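PDB 1YWM: C protein alpha-antigen from Streptococcus agalactiae, which is a cell-wall-anchored surface protein that may play a role in virulence and immunity, represented here by its N-terminal domain. Local coordinates for residues A[132-135]-A[136-140]; A[141-144]-A[145-148]. All coordinates share one frame; numbering follows the deposited sequence.

Contact 1. Residues A[132-135]-A[136-140]; sequences EVRT and NANDP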
ATOM      1  N   GLU A 132       4.872   3.839 -18.059  1.00 16.54           N
ATOM      2  CA  GLU A 132       4.544   4.241 -19.441  1.00 16.86           C
ATOM      3  C   GLU A 132       4.940   5.699 -19.712  1.00 16.71           C
ATOM      4  O   GLU A 132       5.523   6.012 -20.779  1.00 14.00           O
ATOM      5  CB  GLU A 132       3.074   4.000 -19.732  1.00 19.22           C
ATOM      6  CG  GLU A 132       2.715   2.509 -19.672  1.00 21.30           C
ATOM      7  CD  GLU A 132       1.224   2.243 -19.587  1.00 30.32           C
ATOM      8  OE1 GLU A 132       0.847   1.059 -19.650  1.00 33.77           O
ATOM      9  OE2 GLU A 132       0.426   3.201 -19.429  1.00 24.99           O
ATOM     10  N   VAL A 133       4.672   6.585 -18.752  1.00 14.44           N
ATOM     11  CA  VAL A 133       5.042   8.005 -18.917  1.00 17.60           C
ATOM     12  C   VAL A 133       6.563   8.147 -18.855  1.00 16.18           C
ATOM     13  O   VAL A 133       7.150   8.941 -19.586  1.00 14.16           O
ATOM     14  CB  VAL A 133       4.335   8.921 -17.888  1.00 15.84           C
ATOM     15  CG1 VAL A 133       4.798  10.395 -18.002  1.00 13.68           C
ATOM     16  CG2 VAL A 133       2.806   8.800 -18.032  1.00 10.24           C
ATOM     17  N   ARG A 134       7.207   7.399 -17.961  1.00 10.98           N
ATOM     18  CA  ARG A 134       8.657   7.406 -17.880  1.00 11.62           C
ATOM     19  C   ARG A 134       9.266   7.028 -19.235  1.00 15.73           C
ATOM     20  O   ARG A 134      10.210   7.682 -19.730  1.00 17.35           O
ATOM     21  CB  ARG A 134       9.104   6.360 -16.834  1.00  8.29           C
ATOM     22  CG  ARG A 134      10.501   6.519 -16.312  1.00 24.19           C
ATOM     23  CD  ARG A 134      10.869   5.518 -15.183  1.00 19.12           C
ATOM     24  NE  ARG A 134      10.081   5.692 -13.947  1.00 30.01           N
ATOM     25  CZ  ARG A 134      10.330   6.637 -13.018  1.00 38.02           C
ATOM     26  NH1 ARG A 134       9.602   6.743 -11.892  1.00 30.31           N
ATOM     27  NH2 ARG A 134      11.318   7.483 -13.217  1.00 24.88           N
ATOM     28  N   THR A 135       8.732   5.965 -19.837  1.00 13.16           N
ATOM     29  CA  THR A 135       9.265   5.466 -21.102  1.00 15.03           C
ATOM     30  C   THR A 135       9.080   6.546 -22.182  1.00 17.22           C
ATOM     31  O   THR A 135       9.996   6.866 -22.928  1.00 15.39           O
ATOM     32  CB  THR A 135       8.542   4.157 -21.509  1.00 20.74           C
ATOM     33  OG1 THR A 135       8.971   3.102 -20.634  1.00 18.00           O
ATOM     34  CG2 THR A 135       9.028   3.682 -22.881  1.00 17.19           C
ATOM     35  N   ASN A 136       7.883   7.101 -22.230  1.00 10.96           N
ATOM     36  CA  ASN A 136       7.594   8.196 -23.147  1.00 15.18           C
ATOM     37  C   ASN A 136       8.548   9.385 -22.932  1.00 17.06           C
ATOM     38  O   ASN A 136       9.164   9.885 -23.897  1.00 13.18           O
ATOM     39  CB  ASN A 136       6.137   8.618 -22.982  1.00 10.09           C
ATOM     40  CG  ASN A 136       5.712   9.679 -23.984  1.00 20.65           C
ATOM     41  OD1 ASN A 136       6.350   9.863 -25.023  1.00 18.05           O
ATOM     42  ND2 ASN A 136       4.617  10.349 -23.693  1.00 13.65           N
ATOM     43  N   ALA A 137       8.674   9.831 -21.680  1.00 15.43           N
ATOM     44  CA  ALA A 137       9.479  11.005 -21.352  1.00 17.89           C
ATOM     45  C   ALA A 137      10.941  10.831 -21.779  1.00 18.60           C
ATOM     46  O   ALA A 137      11.591  11.812 -22.118  1.00 13.87           O
ATOM     47  CB  ALA A 137       9.394  11.347 -19.815  1.00 12.18           C
ATOM     48  N   ASN A 138      11.435   9.593 -21.772  1.00 13.05           N
ATOM     49  CA  ASN A 138      12.834   9.314 -22.120  1.00 14.24           C
ATOM     50  C   ASN A 138      13.147   9.361 -23.613  1.00 11.86           C
ATOM     51  O   ASN A 138      14.312   9.316 -24.010  1.00 12.63           O
ATOM     52  CB  ASN A 138      13.311   8.007 -21.442  1.00 16.50           C
ATOM     53  CG  ASN A 138      13.679   8.249 -19.973  1.00 23.67           C
ATOM     54  OD1 ASN A 138      14.394   9.197 -19.660  1.00 21.36           O
ATOM     55  ND2 ASN A 138      13.176   7.415 -19.078  1.00 23.69           N
ATOM     56  N   ASP A 139      12.114   9.526 -24.422  1.00 12.04           N
ATOM     57  CA  ASP A 139      12.305   9.682 -25.867  1.00 14.23           C
ATOM     58  C   ASP A 139      13.086  10.999 -26.141  1.00 11.95           C
ATOM     59  O   ASP A 139      12.654  12.059 -25.690  1.00 12.62           O
ATOM     60  CB  ASP A 139      10.935   9.735 -26.517  1.00 12.34           C
ATOM     61  CG  ASP A 139      10.997   9.557 -28.010  1.00 16.51           C
ATOM     62  OD1 ASP A 139      11.808  10.273 -28.652  1.00 12.74           O
ATOM     63  OD2 ASP A 139      10.293   8.729 -28.610  1.00 12.65           O
ATOM     64  N   PRO A 140      14.211  10.955 -26.856  1.00 13.05           N
ATOM     65  CA  PRO A 140      14.958  12.178 -27.144  1.00 15.08           C
ATOM     66  C   PRO A 140      14.214  13.218 -27.965  1.00 13.92           C
ATOM     67  O   PRO A 140      14.746  14.329 -28.067  1.00 16.96           O
ATOM     68  CB  PRO A 140      16.219  11.687 -27.885  1.00 22.25           C
ATOM     69  CG  PRO A 140      16.048  10.291 -28.153  1.00 21.76           C
ATOM     70  CD  PRO A 140      14.879   9.760 -27.419  1.00 15.37           C
TER
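Asn136, Ala137 and Asn138 each return a backbone N-H to a carbonyl of residues 132-135, near the C-terminal end of helix 124-137; this is the first helix of the antiparallel three-helix bundle. Asn136 N lies 3.0 Å from Glu132 O in a nearly straight bond, and Ala137 N comes to 2.7 Å from Val133 O. The next bond is more bent: Asn138 N stands 3.1 Å from Arg134 O at 140°, and the same N-H makes a second, weak bond to Thr135 O. With the Asp139 N to Asn136 O bond of 3.0 Å, an i to i-3 step, shorter-range bonds thus appear here beside the regular i to i-4 ones.

Among side chains, Arg134 and Asn138 run alongside each other in the same direction, one turn apart, with guanidinium and amide planes 35° apart. The touch is made low on the arginine, where CG meets Asn138 ND2 at 4.0 Å. The arginine then bends at chi3, and its tip is engaged beyond this turn, in a salt bridge from NH2 to Asp155 of helix 144-163.

The other faces of the turn meet the rest of the bundle. Val133 is buried against Val150 and Leu154 of helix 144-163 and Val178 of helix 168-182, while Ala137 packs on Leu185. Asn136 swings CG anti to its own N (chi1 -175°), which carries the amide out from the preceding turn: ND2 bonds to Glu182 and OD1 accepts from Trp142 NE1, so both polar atoms are matched. Asn136 CB itself stays 3.5 Å from Glu132 O.

Contact 2. Residues A[141-144]-A[145-148]; sequences KWTE and ESRT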
ATOM      1  N   LYS A 141      13.009  12.937 -28.468  1.00 10.20           N
ATOM      2  CA  LYS A 141      12.283  13.993 -29.197  1.00 10.33           C
ATOM      3  C   LYS A 141      11.784  15.145 -28.271  1.00 14.81           C
ATOM      4  O   LYS A 141      11.464  16.244 -28.746  1.00 11.35           O
ATOM      5  CB  LYS A 141      11.117  13.398 -29.976  1.00 13.17           C
ATOM      6  CG  LYS A 141       9.905  12.997 -29.104  1.00 14.64           C
ATOM      7  CD  LYS A 141       8.954  12.101 -29.896  1.00 10.17           C
ATOM      8  CE  LYS A 141       7.837  11.542 -29.003  1.00 12.39           C
ATOM      9  NZ  LYS A 141       6.970  10.650 -29.811  1.00 12.65           N
ATOM     10  N   TRP A 142      11.705  14.870 -26.961  1.00 12.20           N
ATOM     11  CA  TRP A 142      11.261  15.839 -25.956  1.00 11.20           C
ATOM     12  C   TRP A 142      12.431  16.666 -25.453  1.00  7.51           C
ATOM     13  O   TRP A 142      13.555  16.175 -25.367  1.00 12.56           O
ATOM     14  CB  TRP A 142      10.640  15.096 -24.730  1.00 12.50           C
ATOM     15  CG  TRP A 142       9.498  14.180 -25.042  1.00  9.73           C
ATOM     16  CD1 TRP A 142       9.472  12.815 -24.857  1.00  4.93           C
ATOM     17  CD2 TRP A 142       8.195  14.542 -25.540  1.00 11.64           C
ATOM     18  NE1 TRP A 142       8.253  12.318 -25.245  1.00 10.39           N
ATOM     19  CE2 TRP A 142       7.446  13.356 -25.655  1.00 12.48           C
ATOM     20  CE3 TRP A 142       7.593  15.759 -25.925  1.00 10.90           C
ATOM     21  CZ2 TRP A 142       6.102  13.340 -26.102  1.00 15.62           C
ATOM     22  CZ3 TRP A 142       6.262  15.754 -26.364  1.00 13.40           C
ATOM     23  CH2 TRP A 142       5.532  14.541 -26.471  1.00 15.70           C
ATOM     24  N   THR A 143      12.185  17.937 -25.143  1.00  8.21           N
ATOM     25  CA  THR A 143      13.230  18.761 -24.547  1.00 13.83           C
ATOM     26  C   THR A 143      13.752  18.119 -23.261  1.00 12.74           C
ATOM     27  O   THR A 143      12.988  17.507 -22.505  1.00 13.22           O
ATOM     28  CB  THR A 143      12.750  20.184 -24.221  1.00 16.12           C
ATOM     29  OG1 THR A 143      11.678  20.144 -23.262  1.00 14.01           O
ATOM     30  CG2 THR A 143      12.116  20.856 -25.464  1.00 12.00           C
ATOM     31  N   GLU A 144      15.040  18.288 -22.992  1.00 11.34           N
ATOM     32  CA  GLU A 144      15.565  17.773 -21.723  1.00 15.90           C
ATOM     33  C   GLU A 144      14.877  18.450 -20.516  1.00 13.75           C
ATOM     34  O   GLU A 144      14.577  17.805 -19.507  1.00 17.03           O
ATOM     35  CB  GLU A 144      17.093  17.936 -21.620  1.00 17.86           C
ATOM     36  CG  GLU A 144      17.666  17.084 -20.484  1.00 30.74           C
ATOM     37  CD  GLU A 144      19.145  17.323 -20.194  1.00 42.92           C
ATOM     38  OE1 GLU A 144      19.969  16.542 -20.715  1.00 30.32           O
ATOM     39  OE2 GLU A 144      19.477  18.259 -19.418  1.00 38.31           O
ATOM     40  N   GLU A 145      14.600  19.738 -20.631  1.00 15.38           N
ATOM     41  CA  GLU A 145      13.991  20.488 -19.535  1.00 15.35           C
ATOM     42  C   GLU A 145      12.585  19.943 -19.198  1.00 20.44           C
ATOM     43  O   GLU A 145      12.231  19.791 -18.012  1.00 18.18           O
ATOM     44  CB  GLU A 145      13.904  21.986 -19.878  1.00 24.33           C
ATOM     45  CG  GLU A 145      15.255  22.689 -20.111  1.00 39.16           C
ATOM     46  CD  GLU A 145      16.058  22.168 -21.317  1.00 58.24           C
ATOM     47  OE1 GLU A 145      15.466  21.836 -22.384  1.00 25.11           O
ATOM     48  OE2 GLU A 145      17.307  22.083 -21.195  1.00 46.07           O
ATOM     49  N   SER A 146      11.779  19.659 -20.222  1.00 13.69           N
ATOM     50  CA  SER A 146      10.467  19.063 -19.939  1.00 15.09           C
ATOM     51  C   SER A 146      10.570  17.606 -19.414  1.00 13.36           C
ATOM     52  O   SER A 146       9.838  17.224 -18.468  1.00 13.06           O
ATOM     53  CB  SER A 146       9.491  19.199 -21.112  1.00 16.96           C
ATOM     54  OG  SER A 146       9.804  18.322 -22.189  1.00 13.37           O
ATOM     55  N   ARG A 147      11.457  16.811 -20.004  1.00 10.56           N
ATOM     56  CA  ARG A 147      11.683  15.445 -19.513  1.00 13.00           C
ATOM     57  C   ARG A 147      11.983  15.481 -18.009  1.00 12.17           C
ATOM     58  O   ARG A 147      11.437  14.697 -17.225  1.00  9.95           O
ATOM     59  CB  ARG A 147      12.858  14.806 -20.239  1.00 11.99           C
ATOM     60  CG  ARG A 147      13.297  13.460 -19.655  1.00 15.43           C
ATOM     61  CD  ARG A 147      14.473  12.816 -20.403  1.00 15.78           C
ATOM     62  NE  ARG A 147      14.109  12.836 -21.854  1.00 27.16           N
ATOM     63  CZ  ARG A 147      14.606  13.651 -22.774  1.00 41.05           C
ATOM     64  NH1 ARG A 147      15.533  14.540 -22.465  1.00 26.62           N
ATOM     65  NH2 ARG A 147      14.166  13.572 -24.022  1.00 39.54           N
ATOM     66  N   THR A 148      12.890  16.367 -17.625  1.00 10.59           N
ATOM     67  CA  THR A 148      13.357  16.407 -16.251  1.00 14.09           C
ATOM     68  C   THR A 148      12.226  16.790 -15.304  1.00 12.93           C
ATOM     69  O   THR A 148      12.098  16.223 -14.214  1.00  9.40           O
ATOM     70  CB  THR A 148      14.548  17.362 -16.167  1.00 14.62           C
ATOM     71  OG1 THR A 148      15.673  16.727 -16.817  1.00 12.00           O
ATOM     72  CG2 THR A 148      14.996  17.582 -14.710  1.00 10.88           C
TER
HETATM   73  O   HOH W   1      17.050  18.828 -17.801  1.00 15.37           O
HETATM   74  O   HOH W   2      16.659  19.840 -24.856  1.00 20.87           O
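A local capping contact at the surface joins residues 141-144, the end of the interhelical loop and the first helical residue, to residues 145-148 of helix 144-163, with Thr143 as N-cap. Thr143 O accepts from Arg147 N at 3.0 Å with an N-H...O angle of 170°, and Glu144 O takes Thr148 N at 2.9 Å. The Thr143 hydroxyl, placed between its backbone N and carbonyl carbon (chi1 62°), faces the start of the helix and hydrogen-bonds Ser146 OG at 2.8 Å; Ser146 OG also bonds Val186 N, tying the cap to the chain before helix 188-194.

Arg147 bends at chi3 and folds back over the loop. Thr143 O lies over one face of its guanidinium, while Glu144 CG is at the edge, in plane. NH2 makes a weak bond to Trp142 O (3.0 Å, 124°), and the firmer bonds go back to the end of the previous helix and the loop after it. Glu144 forms no ion pair here: OE1 stays 5.2 Å from Arg147 NH1, and OE2 instead reaches Thr148 OG1 through a water.

This is the N-cap of a bundle helix entered from a short interhelical loop, its threonine bonded to a serine three residues on.

The two contacts follow one another along the chain, their centres about 9 Å apart, and flank one interhelical connection: contact 1 lies at the C-terminal end of helix 124-137, contact 2 at the start of helix 144-163. Contact 1 is partly buried, with Val133 and Ala137 turned into the bundle; contact 2 lies at the surface, with Ser146 its one buried residue. Contact 1 is mostly main-chain bonding, with its apolar packing and an ion pair directed to neighbouring parts of the bundle; contact 2 adds a hydroxyl pair and bridging water. Arg147 couples them directly, its NE and NH2 each 2.7 Å from Ala137 O and Asp139 O respectively, so the second helix supplies donors to carbonyls around the end of the first.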